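Local coordinates for ribosomal RNA small subunit methyltransferase Nep1 (Archaeoglobus fulgidus, PDB 3O7B), which probably methylates N1 of a specific pseudouridine in 16S ribosomal RNA, using S-adenosyl-L-methionine as methyl donor, and thereby takes part in ribosome biogenesis, at residues Leu78-Lys83 against His110-Glu115. Residues are numbered along the deposited sequence; the frame is centred on the assembly and turned at random.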
ATOM      1  N   LEU A  78       3.828   4.640 -26.877  1.00 25.53           N
ATOM      2  CA  LEU A  78       4.608   3.553 -26.280  1.00 24.40           C
ATOM      3  C   LEU A  78       4.028   2.168 -26.575  1.00 23.85           C
ATOM      4  O   LEU A  78       2.814   2.004 -26.600  1.00 23.67           O
ATOM      5  CB  LEU A  78       4.722   3.745 -24.759  1.00 23.99           C
ATOM      6  CG  LEU A  78       5.499   4.949 -24.225  1.00 23.27           C
ATOM      7  CD1 LEU A  78       5.533   4.830 -22.700  1.00 21.69           C
ATOM      8  CD2 LEU A  78       6.916   5.010 -24.781  1.00 23.53           C
ATOM      9  N   GLU A  79       4.901   1.183 -26.779  1.00 23.58           N
ATOM     10  CA  GLU A  79       4.486  -0.221 -26.865  1.00 23.75           C
ATOM     11  C   GLU A  79       4.100  -0.752 -25.484  1.00 22.82           C
ATOM     12  O   GLU A  79       4.576  -0.235 -24.470  1.00 21.92           O
ATOM     13  CB  GLU A  79       5.603  -1.089 -27.464  1.00 24.82           C
ATOM     14  CG  GLU A  79       6.006  -0.702 -28.890  1.00 28.94           C
ATOM     15  CD  GLU A  79       4.889  -0.905 -29.906  1.00 34.36           C
ATOM     16  OE1 GLU A  79       4.186  -1.944 -29.842  1.00 36.90           O
ATOM     17  OE2 GLU A  79       4.719  -0.025 -30.778  1.00 37.82           O
ATOM     18  N   PHE A  80       3.264  -1.787 -25.460  1.00 21.87           N
ATOM     19  CA  PHE A  80       2.700  -2.364 -24.226  1.00 21.35           C
ATOM     20  C   PHE A  80       2.342  -1.308 -23.169  1.00 20.49           C
ATOM     21  O   PHE A  80       2.618  -1.478 -21.965  1.00 19.91           O
ATOM     22  CB  PHE A  80       3.560  -3.520 -23.657  1.00 21.92           C
ATOM     23  CG  PHE A  80       5.025  -3.182 -23.433  1.00 22.61           C
ATOM     24  CD1 PHE A  80       5.478  -2.740 -22.187  1.00 23.06           C
ATOM     25  CD2 PHE A  80       5.968  -3.376 -24.451  1.00 24.15           C
ATOM     26  CE1 PHE A  80       6.838  -2.440 -21.970  1.00 24.36           C
ATOM     27  CE2 PHE A  80       7.319  -3.079 -24.246  1.00 24.52           C
ATOM     28  CZ  PHE A  80       7.755  -2.612 -23.005  1.00 24.25           C
ATOM     29  N   ARG A  81       1.699  -0.238 -23.626  1.00 19.78           N
ATOM     30  CA  ARG A  81       1.489   0.934 -22.793  1.00 19.90           C
ATOM     31  C   ARG A  81       0.625   0.618 -21.578  1.00 19.39           C
ATOM     32  O   ARG A  81       0.813   1.218 -20.508  1.00 19.50           O
ATOM     33  CB  ARG A  81       0.914   2.112 -23.592  1.00 20.25           C
ATOM     34  CG  ARG A  81       0.805   3.426 -22.774  1.00 21.55           C
ATOM     35  CD  ARG A  81      -0.627   3.616 -22.343  1.00 23.69           C
ATOM     36  NE  ARG A  81      -0.879   4.767 -21.470  1.00 23.28           N
ATOM     37  CZ  ARG A  81      -0.894   4.717 -20.140  1.00 22.49           C
ATOM     38  NH1 ARG A  81      -0.606   3.587 -19.493  1.00 20.77           N
ATOM     39  NH2 ARG A  81      -1.195   5.810 -19.455  1.00 22.41           N
ATOM     40  N   GLU A  82      -0.289  -0.340 -21.722  1.00 19.32           N
ATOM     41  CA  GLU A  82      -1.182  -0.701 -20.623  1.00 19.31           C
ATOM     42  C   GLU A  82      -0.418  -1.205 -19.388  1.00 18.57           C
ATOM     43  O   GLU A  82      -0.933  -1.123 -18.274  1.00 19.24           O
ATOM     44  CB  GLU A  82      -2.243  -1.718 -21.081  1.00 20.33           C
ATOM     45  CG  GLU A  82      -1.747  -3.140 -21.330  1.00 23.63           C
ATOM     46  CD  GLU A  82      -1.057  -3.317 -22.681  1.00 28.17           C
ATOM     47  OE1 GLU A  82      -1.041  -2.361 -23.498  1.00 30.01           O
ATOM     48  OE2 GLU A  82      -0.537  -4.428 -22.925  1.00 31.83           O
ATOM     49  N   LYS A  83       0.809  -1.691 -19.583  1.00 17.10           N
ATOM     50  CA  LYS A  83       1.626  -2.182 -18.460  1.00 16.31           C
ATOM     51  C   LYS A  83       2.468  -1.107 -17.778  1.00 15.77           C
ATOM     52  O   LYS A  83       3.043  -1.360 -16.717  1.00 16.10           O
ATOM     53  CB  LYS A  83       2.584  -3.282 -18.936  1.00 16.66           C
ATOM     54  CG  LYS A  83       1.886  -4.562 -19.333  1.00 19.10           C
ATOM     55  CD  LYS A  83       2.899  -5.650 -19.617  1.00 20.69           C
ATOM     56  CE  LYS A  83       2.214  -6.992 -19.749  1.00 23.61           C
ATOM     57  NZ  LYS A  83       3.187  -8.084 -20.069  1.00 22.92           N
ATOM     58  N   HIS A 110      11.725  -7.831 -10.729  1.00 12.81           N
ATOM     59  CA  HIS A 110      12.026  -7.954 -12.142  1.00 12.69           C
ATOM     60  C   HIS A 110      11.201  -6.890 -12.838  1.00 13.15           C
ATOM     61  O   HIS A 110       9.982  -6.813 -12.618  1.00 13.18           O
ATOM     62  CB  HIS A 110      11.647  -9.384 -12.565  1.00 12.95           C
ATOM     63  CG  HIS A 110      11.363  -9.565 -14.020  1.00 13.82           C
ATOM     64  ND1 HIS A 110      12.332  -9.845 -14.968  1.00 17.58           N
ATOM     65  CD2 HIS A 110      10.175  -9.579 -14.668  1.00 11.45           C
ATOM     66  CE1 HIS A 110      11.740 -10.003 -16.143  1.00 13.25           C
ATOM     67  NE2 HIS A 110      10.435  -9.845 -15.988  1.00 18.13           N
ATOM     68  N   THR A 111      11.835  -6.039 -13.626  1.00 13.26           N
ATOM     69  CA  THR A 111      11.103  -4.953 -14.271  1.00 14.66           C
ATOM     70  C   THR A 111      10.572  -5.368 -15.649  1.00 15.63           C
ATOM     71  O   THR A 111      10.987  -6.405 -16.206  1.00 15.72           O
ATOM     72  CB  THR A 111      11.946  -3.686 -14.434  1.00 14.61           C
ATOM     73  OG1 THR A 111      12.910  -3.918 -15.474  1.00 15.44           O
ATOM     74  CG2 THR A 111      12.663  -3.326 -13.146  1.00 16.20           C
ATOM     75  N   LEU A 112       9.677  -4.543 -16.193  1.00 16.49           N
ATOM     76  CA  LEU A 112       9.125  -4.747 -17.540  1.00 18.43           C
ATOM     77  C   LEU A 112      10.192  -4.857 -18.600  1.00 19.57           C
ATOM     78  O   LEU A 112       9.941  -5.450 -19.652  1.00 21.16           O
ATOM     79  CB  LEU A 112       8.233  -3.578 -17.933  1.00 20.09           C
ATOM     80  CG  LEU A 112       6.843  -3.552 -17.345  1.00 22.27           C
ATOM     81  CD1 LEU A 112       6.227  -2.189 -17.622  1.00 22.56           C
ATOM     82  CD2 LEU A 112       6.008  -4.670 -17.957  1.00 24.04           C
ATOM     83  N   ASN A 113      11.342  -4.244 -18.346  1.00 19.42           N
ATOM     84  CA  ASN A 113      12.455  -4.244 -19.302  1.00 19.90           C
ATOM     85  C   ASN A 113      13.474  -5.346 -19.034  1.00 19.94           C
ATOM     86  O   ASN A 113      14.531  -5.396 -19.681  1.00 21.13           O
ATOM     87  CB  ASN A 113      13.103  -2.857 -19.355  1.00 20.42           C
ATOM     88  CG  ASN A 113      12.146  -1.796 -19.884  1.00 23.34           C
ATOM     89  OD1 ASN A 113      12.016  -0.707 -19.308  1.00 27.81           O
ATOM     90  ND2 ASN A 113      11.448  -2.118 -20.975  1.00 25.22           N
ATOM     91  N   GLY A 114      13.158  -6.227 -18.088  1.00 18.63           N
ATOM     92  CA  GLY A 114      13.969  -7.408 -17.792  1.00 18.25           C
ATOM     93  C   GLY A 114      15.105  -7.230 -16.801  1.00 18.33           C
ATOM     94  O   GLY A 114      15.895  -8.161 -16.572  1.00 18.08           O
ATOM     95  N   GLU A 115      15.192  -6.046 -16.192  1.00 17.07           N
ATOM     96  CA  GLU A 115      16.231  -5.793 -15.198  1.00 17.12           C
ATOM     97  C   GLU A 115      15.873  -6.492 -13.890  1.00 15.55           C
ATOM     98  O   GLU A 115      14.685  -6.682 -13.595  1.00 15.05           O
ATOM     99  CB  GLU A 115      16.392  -4.300 -14.945  1.00 17.96           C
ATOM    100  CG  GLU A 115      16.771  -3.519 -16.173  1.00 22.70           C
ATOM    101  CD  GLU A 115      16.111  -2.166 -16.209  1.00 28.92           C
ATOM    102  OE1 GLU A 115      14.865  -2.091 -16.023  1.00 29.74           O
ATOM    103  OE2 GLU A 115      16.831  -1.172 -16.431  1.00 29.94           O
TER
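Leu112 straddles the end of the 3-10 turn at Lys83, both of its methyl branches lying against Lys83 CB before they part. Its CD2 reaches on along the aliphatic stem of the lysine, 3.7 Å from Lys83 CD, while its CD1 comes to 3.4 Å from the backbone oxygen Lys83 O. That carbonyl is not left to an apolar neighbour alone, since the hydroxyl of Ser36 is hydrogen-bonded to it. With CG beside the backbone N (chi1 -69°) and the chain extended from there on, Lys83 runs obliquely past the leucine and carries its ammonium group away to a salt bridge with Glu34 OE1 and a hydrogen bond to the backbone oxygen Asp200 O; the lysine also makes cation-pi contacts with the rings of Phe196 and Phe202. Leu112 belongs to the type I beta turn Thr111-Gly114, in the hairpin between strands 105-111 and 116-119 of the SPOUT-family methyltransferase sheet. Thr111 OG1 accepts from Asn113 N, which forms an ST turn, and also accepts from Glu115 N. The same hydroxyl donates to Glu115 OE1 at 2.7 Å, using the anti lone pair of OE1. Phe80 turns its ring edge to the same leucine, with CE1 4.4 Å from Leu112 CD1, and also meets Phe202 edge-to-face. Bound S-adenosylhomocysteine lies close by, on the side of the Lys83 side chain.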